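PDB 3PG1: mitogen-activated protein kinase, putative (Map kinase-like protein) from Leishmania major, which probably acts as an ATP-dependent serine/threonine protein kinase of the MAP kinase family, transferring phosphate to hydroxyl groups of target proteins. Local coordinates for residues S34-C39 with I51-T57; L67-C73 with T344-H350; L94-V99 with V357-N361; F101-H107 with H350-T354. One frame throughout, in Å; residues are numbered along the deposited sequence.

Interaction 1 of 4, residues S34-C39 with I51-T57; sequences SYGAVC and IKRVFNT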
loop_
_atom_site.group_PDB
_atom_site.type_symbol
_atom_site.label_atom_id
_atom_site.label_comp_id
_atom_site.label_asym_id
_atom_site.label_seq_id
_atom_site.Cartn_x
_atom_site.Cartn_y
_atom_site.Cartn_z
ATOM N N SER A 34 15.167 10.369 -6.122
ATOM C CA SER A 34 15.535 11.291 -5.045
ATOM C C SER A 34 15.069 10.660 -3.723
ATOM O O SER A 34 13.979 10.074 -3.677
ATOM C CB SER A 34 14.880 12.656 -5.247
ATOM O OG SER A 34 13.470 12.605 -5.092
ATOM N N TYR A 35 15.923 10.732 -2.680
ATOM C CA TYR A 35 15.728 10.187 -1.319
ATOM C C TYR A 35 16.313 8.791 -1.038
ATOM O O TYR A 35 16.516 8.444 0.128
ATOM C CB TYR A 35 14.307 10.403 -0.734
ATOM C CG TYR A 35 13.830 11.834 -0.860
ATOM C CD1 TYR A 35 14.553 12.882 -0.298
ATOM C CD2 TYR A 35 12.679 12.146 -1.577
ATOM C CE1 TYR A 35 14.145 14.205 -0.451
ATOM C CE2 TYR A 35 12.254 13.466 -1.726
ATOM C CZ TYR A 35 12.990 14.493 -1.156
ATOM O OH TYR A 35 12.582 15.800 -1.288
ATOM N N GLY A 36 16.631 8.039 -2.093
ATOM C CA GLY A 36 17.233 6.719 -1.944
ATOM C C GLY A 36 17.388 5.896 -3.206
ATOM O O GLY A 36 16.683 6.107 -4.196
ATOM N N ALA A 37 18.306 4.928 -3.153
ATOM C CA ALA A 37 18.598 3.989 -4.234
ATOM C C ALA A 37 18.373 2.568 -3.720
ATOM O O ALA A 37 18.664 2.280 -2.558
ATOM C CB ALA A 37 20.039 4.153 -4.696
ATOM N N VAL A 38 17.838 1.689 -4.576
ATOM C CA VAL A 38 17.552 0.301 -4.215
ATOM C C VAL A 38 18.402 -0.657 -5.053
ATOM O O VAL A 38 18.485 -0.506 -6.275
ATOM C CB VAL A 38 16.034 -0.043 -4.298
ATOM C CG1 VAL A 38 15.740 -1.407 -3.669
ATOM C CG2 VAL A 38 15.177 1.035 -3.641
ATOM N N CYS A 39 19.027 -1.644 -4.387
ATOM C CA CYS A 39 19.816 -2.689 -5.025
ATOM C C CYS A 39 19.309 -4.054 -4.603
ATOM O O CYS A 39 18.956 -4.247 -3.440
ATOM C CB CYS A 39 21.297 -2.530 -4.701
ATOM S SG CYS A 39 22.152 -1.309 -5.723
ATOM N N ILE A 51 17.959 -3.856 -0.933
ATOM C CA ILE A 51 18.711 -2.999 -0.014
ATOM C C ILE A 51 18.632 -1.537 -0.443
ATOM O O ILE A 51 19.229 -1.137 -1.458
ATOM C CB ILE A 51 20.158 -3.487 0.248
ATOM C CG1 ILE A 51 20.174 -4.967 0.745
ATOM C CG2 ILE A 51 20.861 -2.550 1.246
ATOM C CD1 ILE A 51 21.456 -5.759 0.391
ATOM N N LYS A 52 17.881 -0.748 0.345
ATOM C CA LYS A 52 17.695 0.682 0.136
ATOM C C LYS A 52 18.723 1.460 0.944
ATOM O O LYS A 52 18.910 1.201 2.137
ATOM C CB LYS A 52 16.260 1.110 0.501
ATOM C CG LYS A 52 15.913 2.538 0.069
ATOM C CD LYS A 52 14.486 2.892 0.462
ATOM C CE LYS A 52 14.209 4.375 0.428
ATOM N NZ LYS A 52 12.831 4.690 0.907
ATOM N N ARG A 53 19.392 2.408 0.279
ATOM C CA ARG A 53 20.423 3.273 0.848
ATOM C C ARG A 53 19.915 4.720 0.795
ATOM O O ARG A 53 19.723 5.260 -0.289
ATOM C CB ARG A 53 21.735 3.105 0.049
ATOM C CG ARG A 53 22.944 3.875 0.566
ATOM C CD ARG A 53 23.998 3.898 -0.521
ATOM N NE ARG A 53 25.184 4.681 -0.173
ATOM C CZ ARG A 53 25.446 5.902 -0.634
ATOM N NH1 ARG A 53 24.583 6.513 -1.439
ATOM N NH2 ARG A 53 26.570 6.520 -0.293
ATOM N N VAL A 54 19.679 5.318 1.970
ATOM C CA VAL A 54 19.187 6.688 2.144
ATOM C C VAL A 54 20.395 7.546 2.558
ATOM O O VAL A 54 20.954 7.345 3.643
ATOM C CB VAL A 54 18.040 6.759 3.194
ATOM C CG1 VAL A 54 17.585 8.197 3.425
ATOM C CG2 VAL A 54 16.854 5.864 2.810
ATOM N N PHE A 55 20.806 8.481 1.679
ATOM C CA PHE A 55 21.938 9.364 1.941
ATOM C C PHE A 55 21.634 10.835 1.584
ATOM O O PHE A 55 21.267 11.616 2.471
ATOM C CB PHE A 55 23.232 8.826 1.283
ATOM C CG PHE A 55 24.475 9.691 1.380
ATOM C CD1 PHE A 55 24.856 10.264 2.591
ATOM C CD2 PHE A 55 25.302 9.875 0.275
ATOM C CE1 PHE A 55 26.014 11.045 2.681
ATOM C CE2 PHE A 55 26.463 10.647 0.369
ATOM C CZ PHE A 55 26.815 11.222 1.573
ATOM N N ASN A 56 21.771 11.200 0.297
ATOM C CA ASN A 56 21.562 12.567 -0.166
ATOM C C ASN A 56 20.439 12.751 -1.194
ATOM O O ASN A 56 19.843 11.781 -1.678
ATOM C CB ASN A 56 22.886 13.167 -0.656
ATOM C CG ASN A 56 23.892 13.435 0.441
ATOM O OD1 ASN A 56 23.594 13.369 1.640
ATOM N ND2 ASN A 56 25.116 13.752 0.055
ATOM N N THR A 57 20.144 14.026 -1.487
ATOM C CA THR A 57 19.147 14.493 -2.449
ATOM C C THR A 57 19.493 15.925 -2.870
ATOM O O THR A 57 20.207 16.620 -2.144
ATOM C CB THR A 57 17.712 14.376 -1.876
ATOM O OG1 THR A 57 16.777 14.695 -2.906
ATOM C CG2 THR A 57 17.478 15.268 -0.644
#

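Interaction 2 of 4, residues L67-C73 with T344-H350; sequences LSDSFLC and TDVYDMH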
loop_
_atom_site.group_PDB
_atom_site.type_symbol
_atom_site.label_atom_id
_atom_site.label_comp_id
_atom_site.label_asym_id
_atom_site.label_seq_id
_atom_site.Cartn_x
_atom_site.Cartn_y
_atom_site.Cartn_z
ATOM N N LEU A 67 18.984 12.730 6.555
ATOM C CA LEU A 67 18.976 12.635 8.017
ATOM C C LEU A 67 19.418 13.908 8.764
ATOM O O LEU A 67 19.248 13.992 9.985
ATOM C CB LEU A 67 19.722 11.371 8.490
ATOM C CG LEU A 67 18.882 10.092 8.654
ATOM C CD1 LEU A 67 18.233 9.642 7.337
ATOM C CD2 LEU A 67 19.721 8.960 9.198
ATOM N N SER A 68 19.930 14.914 8.023
ATOM C CA SER A 68 20.331 16.208 8.569
ATOM C C SER A 68 19.229 17.274 8.476
ATOM O O SER A 68 19.223 18.203 9.288
ATOM C CB SER A 68 21.621 16.695 7.924
ATOM O OG SER A 68 22.716 16.185 8.664
ATOM N N ASP A 69 18.293 17.143 7.509
ATOM C CA ASP A 69 17.195 18.103 7.359
ATOM C C ASP A 69 15.948 17.638 8.107
ATOM O O ASP A 69 15.465 16.536 7.853
ATOM C CB ASP A 69 16.873 18.382 5.879
ATOM C CG ASP A 69 15.646 19.260 5.702
ATOM O OD1 ASP A 69 15.769 20.493 5.879
ATOM O OD2 ASP A 69 14.552 18.709 5.445
ATOM N N SER A 70 15.409 18.509 8.983
ATOM C CA SER A 70 14.227 18.284 9.825
ATOM C C SER A 70 13.035 17.608 9.136
ATOM O O SER A 70 12.596 16.551 9.597
ATOM C CB SER A 70 13.782 19.587 10.484
ATOM O OG SER A 70 12.613 19.400 11.268
ATOM N N PHE A 71 12.509 18.222 8.054
ATOM C CA PHE A 71 11.344 17.726 7.320
ATOM C C PHE A 71 11.570 16.352 6.672
ATOM O O PHE A 71 10.778 15.434 6.899
ATOM C CB PHE A 71 10.857 18.777 6.301
ATOM C CG PHE A 71 9.792 18.298 5.342
ATOM C CD1 PHE A 71 8.458 18.247 5.727
ATOM C CD2 PHE A 71 10.122 17.905 4.050
ATOM C CE1 PHE A 71 7.477 17.794 4.842
ATOM C CE2 PHE A 71 9.142 17.451 3.168
ATOM C CZ PHE A 71 7.827 17.400 3.568
ATOM N N LEU A 72 12.639 16.224 5.867
ATOM C CA LEU A 72 13.000 14.982 5.172
ATOM C C LEU A 72 13.324 13.856 6.153
ATOM O O LEU A 72 12.872 12.728 5.936
ATOM C CB LEU A 72 14.147 15.201 4.162
ATOM C CG LEU A 72 13.911 16.283 3.092
ATOM C CD1 LEU A 72 15.168 16.538 2.280
ATOM C CD2 LEU A 72 12.713 15.953 2.202
ATOM N N CYS A 73 14.056 14.180 7.256
ATOM C CA CYS A 73 14.407 13.238 8.323
ATOM C C CYS A 73 13.127 12.665 8.940
ATOM O O CYS A 73 13.010 11.438 9.054
ATOM C CB CYS A 73 15.284 13.905 9.377
ATOM S SG CYS A 73 15.981 12.769 10.600
ATOM N N THR A 344 10.753 18.030 15.814
ATOM C CA THR A 344 11.313 18.906 14.790
ATOM C C THR A 344 12.836 18.841 14.763
ATOM O O THR A 344 13.436 18.968 13.697
ATOM C CB THR A 344 10.719 20.331 14.920
ATOM O OG1 THR A 344 11.114 21.116 13.798
ATOM C CG2 THR A 344 11.092 21.032 16.233
ATOM N N ASP A 345 13.456 18.616 15.933
ATOM C CA ASP A 345 14.904 18.536 16.094
ATOM C C ASP A 345 15.453 17.260 15.450
ATOM O O ASP A 345 14.964 16.166 15.749
ATOM C CB ASP A 345 15.266 18.594 17.587
ATOM C CG ASP A 345 16.580 19.275 17.872
ATOM O OD1 ASP A 345 17.634 18.655 17.622
ATOM O OD2 ASP A 345 16.555 20.422 18.370
ATOM N N VAL A 346 16.441 17.412 14.545
ATOM C CA VAL A 346 17.106 16.304 13.839
ATOM C C VAL A 346 17.838 15.358 14.781
ATOM O O VAL A 346 17.847 14.149 14.543
ATOM C CB VAL A 346 18.003 16.728 12.646
ATOM C CG1 VAL A 346 17.275 16.530 11.328
ATOM C CG2 VAL A 346 18.522 18.159 12.787
ATOM N N TYR A 347 18.433 15.910 15.855
ATOM C CA TYR A 347 19.155 15.161 16.886
ATOM C C TYR A 347 18.184 14.367 17.773
ATOM O O TYR A 347 18.550 13.299 18.268
ATOM C CB TYR A 347 20.063 16.093 17.709
ATOM C CG TYR A 347 21.186 16.708 16.896
ATOM C CD1 TYR A 347 22.385 16.026 16.698
ATOM C CD2 TYR A 347 21.049 17.967 16.319
ATOM C CE1 TYR A 347 23.417 16.579 15.940
ATOM C CE2 TYR A 347 22.074 18.530 15.556
ATOM C CZ TYR A 347 23.257 17.831 15.371
ATOM O OH TYR A 347 24.281 18.384 14.637
ATOM N N ASP A 348 16.940 14.870 17.940
ATOM C CA ASP A 348 15.885 14.178 18.690
ATOM C C ASP A 348 15.420 12.960 17.879
ATOM O O ASP A 348 15.202 11.895 18.455
ATOM C CB ASP A 348 14.694 15.118 18.988
ATOM C CG ASP A 348 14.834 16.011 20.218
ATOM O OD1 ASP A 348 15.670 15.693 21.094
ATOM O OD2 ASP A 348 14.060 16.991 20.333
ATOM N N MET A 349 15.324 13.121 16.538
ATOM C CA MET A 349 14.926 12.091 15.572
ATOM C C MET A 349 15.980 10.991 15.440
ATOM O O MET A 349 15.611 9.816 15.354
ATOM C CB MET A 349 14.649 12.712 14.196
ATOM C CG MET A 349 13.397 13.544 14.143
ATOM S SD MET A 349 13.193 14.233 12.491
ATOM C CE MET A 349 12.369 15.758 12.890
ATOM N N HIS A 350 17.291 11.374 15.414
ATOM C CA HIS A 350 18.444 10.466 15.332
ATOM C C HIS A 350 18.413 9.457 16.483
ATOM O O HIS A 350 18.742 8.285 16.278
ATOM C CB HIS A 350 19.762 11.261 15.374
ATOM C CG HIS A 350 20.184 11.871 14.069
ATOM N ND1 HIS A 350 21.452 12.393 13.904
ATOM C CD2 HIS A 350 19.502 12.013 12.907
ATOM C CE1 HIS A 350 21.502 12.835 12.657
ATOM N NE2 HIS A 350 20.351 12.631 12.022
#

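Interaction 3 of 4, residues L94-V99 with V357-N361; sequences LRDIFV and VERFN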
loop_
_atom_site.group_PDB
_atom_site.type_symbol
_atom_site.label_atom_id
_atom_site.label_comp_id
_atom_site.label_asym_id
_atom_site.label_seq_id
_atom_site.Cartn_x
_atom_site.Cartn_y
_atom_site.Cartn_z
ATOM N N LEU A 94 10.392 -5.001 8.007
ATOM C CA LEU A 94 11.818 -4.701 7.966
ATOM C C LEU A 94 12.543 -6.013 8.244
ATOM O O LEU A 94 12.249 -6.667 9.253
ATOM C CB LEU A 94 12.212 -3.679 9.054
ATOM C CG LEU A 94 12.289 -2.210 8.691
ATOM C CD1 LEU A 94 12.683 -1.397 9.907
ATOM C CD2 LEU A 94 13.283 -1.950 7.571
ATOM N N ARG A 95 13.434 -6.423 7.332
ATOM C CA ARG A 95 14.294 -7.611 7.496
ATOM C C ARG A 95 15.489 -7.172 8.306
ATOM O O ARG A 95 16.097 -7.964 9.039
ATOM C CB ARG A 95 14.822 -8.130 6.138
ATOM C CG ARG A 95 13.813 -8.916 5.314
ATOM C CD ARG A 95 13.602 -10.324 5.816
ATOM N NE ARG A 95 14.686 -11.226 5.428
ATOM C CZ ARG A 95 14.544 -12.543 5.323
ATOM N NH1 ARG A 95 13.366 -13.112 5.553
ATOM N NH2 ARG A 95 15.575 -13.301 4.974
ATOM N N ASP A 96 15.866 -5.901 8.109
ATOM C CA ASP A 96 17.014 -5.280 8.756
ATOM C C ASP A 96 16.976 -3.765 8.593
ATOM O O ASP A 96 16.397 -3.246 7.645
ATOM C CB ASP A 96 18.318 -5.839 8.167
ATOM C CG ASP A 96 19.541 -5.728 9.045
ATOM O OD1 ASP A 96 19.424 -5.181 10.161
ATOM O OD2 ASP A 96 20.621 -6.182 8.611
ATOM N N ILE A 97 17.630 -3.073 9.526
ATOM C CA ILE A 97 17.780 -1.623 9.576
ATOM C C ILE A 97 19.070 -1.286 10.346
ATOM O O ILE A 97 19.353 -1.875 11.397
ATOM C CB ILE A 97 16.525 -0.900 10.136
ATOM C CG1 ILE A 97 16.701 0.645 10.063
ATOM C CG2 ILE A 97 16.137 -1.411 11.558
ATOM C CD1 ILE A 97 15.515 1.473 10.347
ATOM N N PHE A 98 19.863 -0.370 9.784
ATOM C CA PHE A 98 21.130 0.088 10.362
ATOM C C PHE A 98 21.433 1.513 9.918
ATOM O O PHE A 98 21.131 1.882 8.777
ATOM C CB PHE A 98 22.308 -0.901 10.133
ATOM C CG PHE A 98 22.401 -1.581 8.785
ATOM C CD1 PHE A 98 21.604 -2.683 8.484
ATOM C CD2 PHE A 98 23.337 -1.173 7.846
ATOM C CE1 PHE A 98 21.690 -3.312 7.236
ATOM C CE2 PHE A 98 23.444 -1.823 6.610
ATOM C CZ PHE A 98 22.610 -2.880 6.308
ATOM N N VAL A 99 21.955 2.329 10.849
ATOM C CA VAL A 99 22.246 3.747 10.635
ATOM C C VAL A 99 23.709 4.077 10.852
ATOM O O VAL A 99 24.293 3.692 11.871
ATOM C CB VAL A 99 21.333 4.681 11.478
ATOM C CG1 VAL A 99 19.961 4.839 10.840
ATOM C CG2 VAL A 99 21.209 4.202 12.927
ATOM N N VAL A 357 16.268 1.024 15.793
ATOM C CA VAL A 357 17.256 -0.015 15.446
ATOM C C VAL A 357 17.449 -0.957 16.666
ATOM O O VAL A 357 17.629 -2.166 16.480
ATOM C CB VAL A 357 18.583 0.586 14.880
ATOM C CG1 VAL A 357 19.687 -0.463 14.737
ATOM C CG2 VAL A 357 18.344 1.272 13.539
ATOM N N GLU A 358 17.341 -0.405 17.904
ATOM C CA GLU A 358 17.480 -1.151 19.162
ATOM C C GLU A 358 16.327 -2.138 19.381
ATOM O O GLU A 358 16.583 -3.332 19.535
ATOM C CB GLU A 358 17.630 -0.197 20.359
ATOM N N ARG A 359 15.060 -1.642 19.351
ATOM C CA ARG A 359 13.830 -2.434 19.508
ATOM C C ARG A 359 13.735 -3.508 18.419
ATOM O O ARG A 359 13.136 -4.567 18.640
ATOM C CB ARG A 359 12.588 -1.524 19.467
ATOM N N PHE A 360 14.345 -3.223 17.246
ATOM C CA PHE A 360 14.425 -4.126 16.103
ATOM C C PHE A 360 15.310 -5.353 16.426
ATOM O O PHE A 360 14.863 -6.488 16.236
ATOM C CB PHE A 360 14.935 -3.384 14.836
ATOM C CG PHE A 360 15.092 -4.310 13.656
ATOM C CD1 PHE A 360 16.304 -4.948 13.409
ATOM C CD2 PHE A 360 14.001 -4.631 12.856
ATOM C CE1 PHE A 360 16.422 -5.876 12.376
ATOM C CE2 PHE A 360 14.123 -5.556 11.821
ATOM C CZ PHE A 360 15.327 -6.181 11.599
ATOM N N ASN A 361 16.563 -5.117 16.872
ATOM C CA ASN A 361 17.527 -6.178 17.197
ATOM C C ASN A 361 17.171 -6.954 18.476
ATOM O O ASN A 361 17.321 -6.455 19.593
ATOM C CB ASN A 361 18.970 -5.638 17.242
ATOM C CG ASN A 361 19.510 -5.132 15.921
ATOM O OD1 ASN A 361 19.948 -3.979 15.804
ATOM N ND2 ASN A 361 19.531 -5.988 14.903
#

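Interaction 4 of 4, residues F101-H107 with H350-T354; sequences FEEPAMH and HKIFT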
loop_
_atom_site.group_PDB
_atom_site.type_symbol
_atom_site.label_atom_id
_atom_site.label_comp_id
_atom_site.label_asym_id
_atom_site.label_seq_id
_atom_site.Cartn_x
_atom_site.Cartn_y
_atom_site.Cartn_z
ATOM N N PHE A 101 25.883 7.203 11.389
ATOM C CA PHE A 101 25.921 8.629 11.690
ATOM C C PHE A 101 27.360 9.152 11.626
ATOM O O PHE A 101 28.257 8.585 12.259
ATOM C CB PHE A 101 25.279 8.928 13.055
ATOM C CG PHE A 101 23.782 8.713 13.128
ATOM C CD1 PHE A 101 22.915 9.447 12.321
ATOM C CD2 PHE A 101 23.234 7.820 14.042
ATOM C CE1 PHE A 101 21.534 9.252 12.394
ATOM C CE2 PHE A 101 21.846 7.646 14.129
ATOM C CZ PHE A 101 21.007 8.364 13.306
ATOM N N GLU A 102 27.568 10.221 10.834
ATOM C CA GLU A 102 28.846 10.903 10.636
ATOM C C GLU A 102 28.590 12.421 10.694
ATOM O O GLU A 102 27.879 12.967 9.845
ATOM C CB GLU A 102 29.480 10.463 9.304
ATOM C CG GLU A 102 30.952 10.807 9.147
ATOM C CD GLU A 102 31.622 10.057 8.015
ATOM O OE1 GLU A 102 32.059 8.906 8.243
ATOM O OE2 GLU A 102 31.687 10.606 6.892
ATOM N N GLU A 103 29.155 13.073 11.737
ATOM C CA GLU A 103 29.029 14.485 12.126
ATOM C C GLU A 103 28.767 15.580 11.056
ATOM O O GLU A 103 27.735 16.249 11.186
ATOM C CB GLU A 103 30.108 14.899 13.139
ATOM C CG GLU A 103 29.540 15.609 14.355
ATOM C CD GLU A 103 30.572 16.197 15.298
ATOM O OE1 GLU A 103 30.712 17.441 15.325
ATOM O OE2 GLU A 103 31.227 15.417 16.027
ATOM N N PRO A 104 29.610 15.808 10.010
ATOM C CA PRO A 104 29.304 16.893 9.060
ATOM C C PRO A 104 28.309 16.511 7.957
ATOM O O PRO A 104 28.674 16.458 6.779
ATOM C CB PRO A 104 30.692 17.313 8.525
ATOM C CG PRO A 104 31.686 16.307 9.099
ATOM C CD PRO A 104 30.888 15.161 9.656
ATOM N N ALA A 105 27.035 16.268 8.349
ATOM C CA ALA A 105 25.914 15.883 7.475
ATOM C C ALA A 105 26.278 14.764 6.469
ATOM O O ALA A 105 26.048 14.891 5.262
ATOM C CB ALA A 105 25.342 17.110 6.768
ATOM N N MET A 106 26.883 13.679 6.989
ATOM C CA MET A 106 27.310 12.504 6.219
ATOM C C MET A 106 26.579 11.229 6.732
ATOM O O MET A 106 27.098 10.110 6.625
ATOM C CB MET A 106 28.846 12.340 6.280
ATOM C CG MET A 106 29.629 13.482 5.644
ATOM S SD MET A 106 29.689 13.426 3.833
ATOM C CE MET A 106 31.094 12.327 3.599
ATOM N N HIS A 107 25.361 11.420 7.271
ATOM C CA HIS A 107 24.523 10.351 7.826
ATOM C C HIS A 107 23.872 9.503 6.742
ATOM O O HIS A 107 23.311 10.046 5.780
ATOM C CB HIS A 107 23.465 10.916 8.793
ATOM C CG HIS A 107 23.968 12.013 9.686
ATOM N ND1 HIS A 107 23.500 13.311 9.567
ATOM C CD2 HIS A 107 24.897 11.974 10.669
ATOM C CE1 HIS A 107 24.154 14.012 10.480
ATOM N NE2 HIS A 107 25.013 13.253 11.160
ATOM N N HIS A 350 17.291 11.374 15.414
ATOM C CA HIS A 350 18.444 10.466 15.332
ATOM C C HIS A 350 18.413 9.457 16.483
ATOM O O HIS A 350 18.742 8.285 16.278
ATOM C CB HIS A 350 19.762 11.261 15.374
ATOM C CG HIS A 350 20.184 11.871 14.069
ATOM N ND1 HIS A 350 21.452 12.393 13.904
ATOM C CD2 HIS A 350 19.502 12.013 12.907
ATOM C CE1 HIS A 350 21.502 12.835 12.657
ATOM N NE2 HIS A 350 20.351 12.631 12.022
ATOM N N LYS A 351 17.997 9.923 17.693
ATOM C CA LYS A 351 17.822 9.105 18.899
ATOM C C LYS A 351 16.696 8.089 18.661
ATOM O O LYS A 351 16.835 6.936 19.065
ATOM C CB LYS A 351 17.484 9.983 20.114
ATOM N N ILE A 352 15.599 8.515 17.989
ATOM C CA ILE A 352 14.464 7.636 17.654
ATOM C C ILE A 352 14.921 6.561 16.655
ATOM O O ILE A 352 14.528 5.413 16.820
ATOM C CB ILE A 352 13.165 8.387 17.221
ATOM C CG1 ILE A 352 12.748 9.455 18.266
ATOM C CG2 ILE A 352 11.994 7.401 16.957
ATOM C CD1 ILE A 352 11.718 10.490 17.753
ATOM N N PHE A 353 15.796 6.910 15.675
ATOM C CA PHE A 353 16.351 5.944 14.721
ATOM C C PHE A 353 17.162 4.885 15.466
ATOM O O PHE A 353 16.979 3.691 15.209
ATOM C CB PHE A 353 17.213 6.618 13.638
ATOM C CG PHE A 353 16.449 7.285 12.513
ATOM C CD1 PHE A 353 16.384 8.672 12.420
ATOM C CD2 PHE A 353 15.824 6.526 11.526
ATOM C CE1 PHE A 353 15.698 9.286 11.369
ATOM C CE2 PHE A 353 15.138 7.143 10.474
ATOM C CZ PHE A 353 15.094 8.518 10.395
ATOM N N THR A 354 18.002 5.323 16.436
ATOM C CA THR A 354 18.811 4.449 17.293
ATOM C C THR A 354 17.879 3.560 18.132
ATOM O O THR A 354 18.123 2.356 18.235
ATOM C CB THR A 354 19.802 5.270 18.143
ATOM O OG1 THR A 354 20.488 6.201 17.304
ATOM C CG2 THR A 354 20.824 4.400 18.860
#

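Interaction 1 of 4, residues S34-C39 with I51-T57
Ala37 and Arg53 face each other as an antiparallel hydrogen-bonded pair, and Cys39 and Ile51 form the next such pair along strands 36-39 and 51-54. Four backbone bonds result. Ala37 N gives to Arg53 O at 3.2 Å, and Arg53 N returns to Ala37 O at 2.9 Å. Cys39 N donates to Ile51 O at 3.0 Å; the reverse bond, Ile51 N to Cys39 O, is shorter at 2.7 Å and almost straight (176° at the hydrogen). Val38 and Lys52 lie between them as a non-hydrogen-bonded pair, and their backbones bond outward instead, Val38 to Ile30 and Ser31, Lys52 to Leu111. These outward bonds go to strands 25-33 and 108-114, which flank the hairpin as first and fourth across the antiparallel sheet of the kinase N-lobe.

Lys52, by sequence the lysine of the VAIK motif, runs extended past Val38, its CG 4.1 Å from Val38 CG2. Its NZ makes a long, weak ion pair with Glu79 of helix 70-85. Arg53 leaves by the other face, shared with Ala37, Cys39 and Ile51, and its NE forms a salt bridge with Glu16 of helix 7-19. Beyond the strand pairing, Tyr35 CE1 rests obliquely on Thr57 CG2 at 3.5 Å. The isopropyl group of Val54 lies against the neighbouring carbonyl, with CG1 3.5 Å from Tyr35 O.

The pairing thus satisfies the backbone N and O of Ala37, Arg53, Cys39 and Ile51 within the hairpin, leaving the two long charged side chains to find their partners in helices on opposite faces of the sheet.

Interaction 2 of 4, residues L67-C73 with T344-H350
Val346 lays its CG1 methyl against two successive carbonyls, 3.3 Å from Ser68 O and 3.5 Å from Leu67 O, and the same methyl reaches Cys73 CB. This methyl sits where the chain enters helix 70-85, facing the first turn of helix 346-360. Polar bonds flank it. With chi1 at 178°, the Ser70 hydroxyl extends away from its own N toward the chain just before helix 346-360, and donates to Thr344 O at 2.6 Å, in the carbonyl plane and on a lone pair. Farther along, His350 NE2 gives its hydrogen to Leu67 O at 2.7 Å. That bond is bent, 146° at the hydrogen; the donor stands 44° above the carbonyl plane, and the oxygen is tilted from the imidazole plane, so the ring meets the carbonyl from above.

Met349 lies against Ser70 and Cys73. A bend at its third torsion brings CE to 3.4 Å from Ser70 O, while SD meets Cys73 SG at 3.7 Å, sulfur against sulfur. Both helices begin with an aspartate N-cap: Asp69 OD2 accepts from Leu72 N at 3.2 Å, and Asp345 OD1 takes a weak bond from Tyr347 N.

The contact therefore joins two helix starts. Helix 70-85 carries Glu79 and corresponds to helix C of protein kinases; helix 346-360 belongs to the C-terminal extension, which returns to the N-lobe as in other MAP kinases. Met349 continues onto Lys74 and Leu77 of helix 70-85, and Leu67 and Ser68 lean on the loop between strands 96-100 and 108-114.

Interaction 3 of 4, residues L94-V99 with V357-N361
Phe360 turns its ring toward Ile97, whose CG2 methyl stands over one face, 4.1 Å from the ring centroid and 25° off the normal, a CH-pi contact. The far rim of the ring meets backbone: CZ lies 3.2 Å from Arg95 O and CE2 3.4 Å from Leu94 O, both oxygens near the ring plane. With CG anti to the backbone nitrogen (chi1 177°), the ring projects from the helix toward the backbone of Leu94 to Asp96. One turn earlier, Val357 CG2 packs on Ile97 CG1 at 3.9 Å and on Val99 CG2 at 4.1 Å.

The next shell sets the backbone that the ring touches. Arg95 and Asp96 both face Val112 in a classic beta bulge, where the two carry backbone bonds to that residue. Asp96 OD2 is hydrogen-bonded to Tyr24, and Arg95 makes a salt bridge with Asp43.

Strand 96-100 is an outermost strand of the five-stranded sheet, bonded to strand 108-114. Helix 346-360 lays its C-terminal turn beside it, while Leu94 and Ile97 also touch helix 70-85, so strand and both helices come together here.

Interaction 4 of 4, residues F101-H107 with H350-T354
Phe101, His107 and His350 form an aromatic cluster between the loop 101-107 and the C-terminal helix, and its geometry combines two kinds of ring contact. Phe101 lies against His350 in a face-to-face stack, the centroids 4.2 Å apart and the planes inclined by 29°. Phe101 CE1 carries most of this contact: it stands over the centre of the imidazole, 3.4 Å from His350 CG, rather than the two rings lying centre on centre. His107 meets the same imidazole differently. The edge of His350 is directed at the face of His107 in a T-shaped pair, planes 75° apart, with His350 CE1 above the middle of the His107 ring and 3.6 Å from His107 CE1.

His350 CG lies beside its backbone nitrogen (chi1 -81°), which puts one face of the ring against Phe101 and its CE1 edge against His107; the bond from NE2 to Leu67 O should restrict its rotation. The loop residues that supply the partners flank a tight bend in which Pro104 centres an inverse gamma turn, followed by the start of strand 108-114.

The rim of Phe101 reaches farther along helix 346-360. CZ comes to 4.2 Å from Phe353 CB, near the ring plane, and Phe353 in turn leans on Cys73 and Leu77 of helix 70-85. Thr354 OG1 sits at the ring edge, 3.7 Å from Phe101 CE2. This hydroxyl donates to His350 O at 2.9 Å, approaching that carbonyl from the face opposite to Thr354 N, which also bonds to it.

From the N terminus, interaction 1 comes first, closing the hairpin of strands 36-42 and 48-54 before the others open. The chain then enters helix 70-85 through 67-73, the first half of interaction 2, and continues to strand 96-100 and the loop after it, the first halves of interactions 3 and 4. All three wait for helix 346-360, more than 240 residues on. That helix meets 67-73, then the 101-107 loop, then 94-99, so interaction 4 nests inside interaction 3 while interaction 2 crosses both. Interactions 2 and 4 share His350, and Leu72 packs on Tyr35 of interaction 1. Interactions 2, 3 and 4 tie the C-terminal extension to helix, loop and edge strand of the N-lobe.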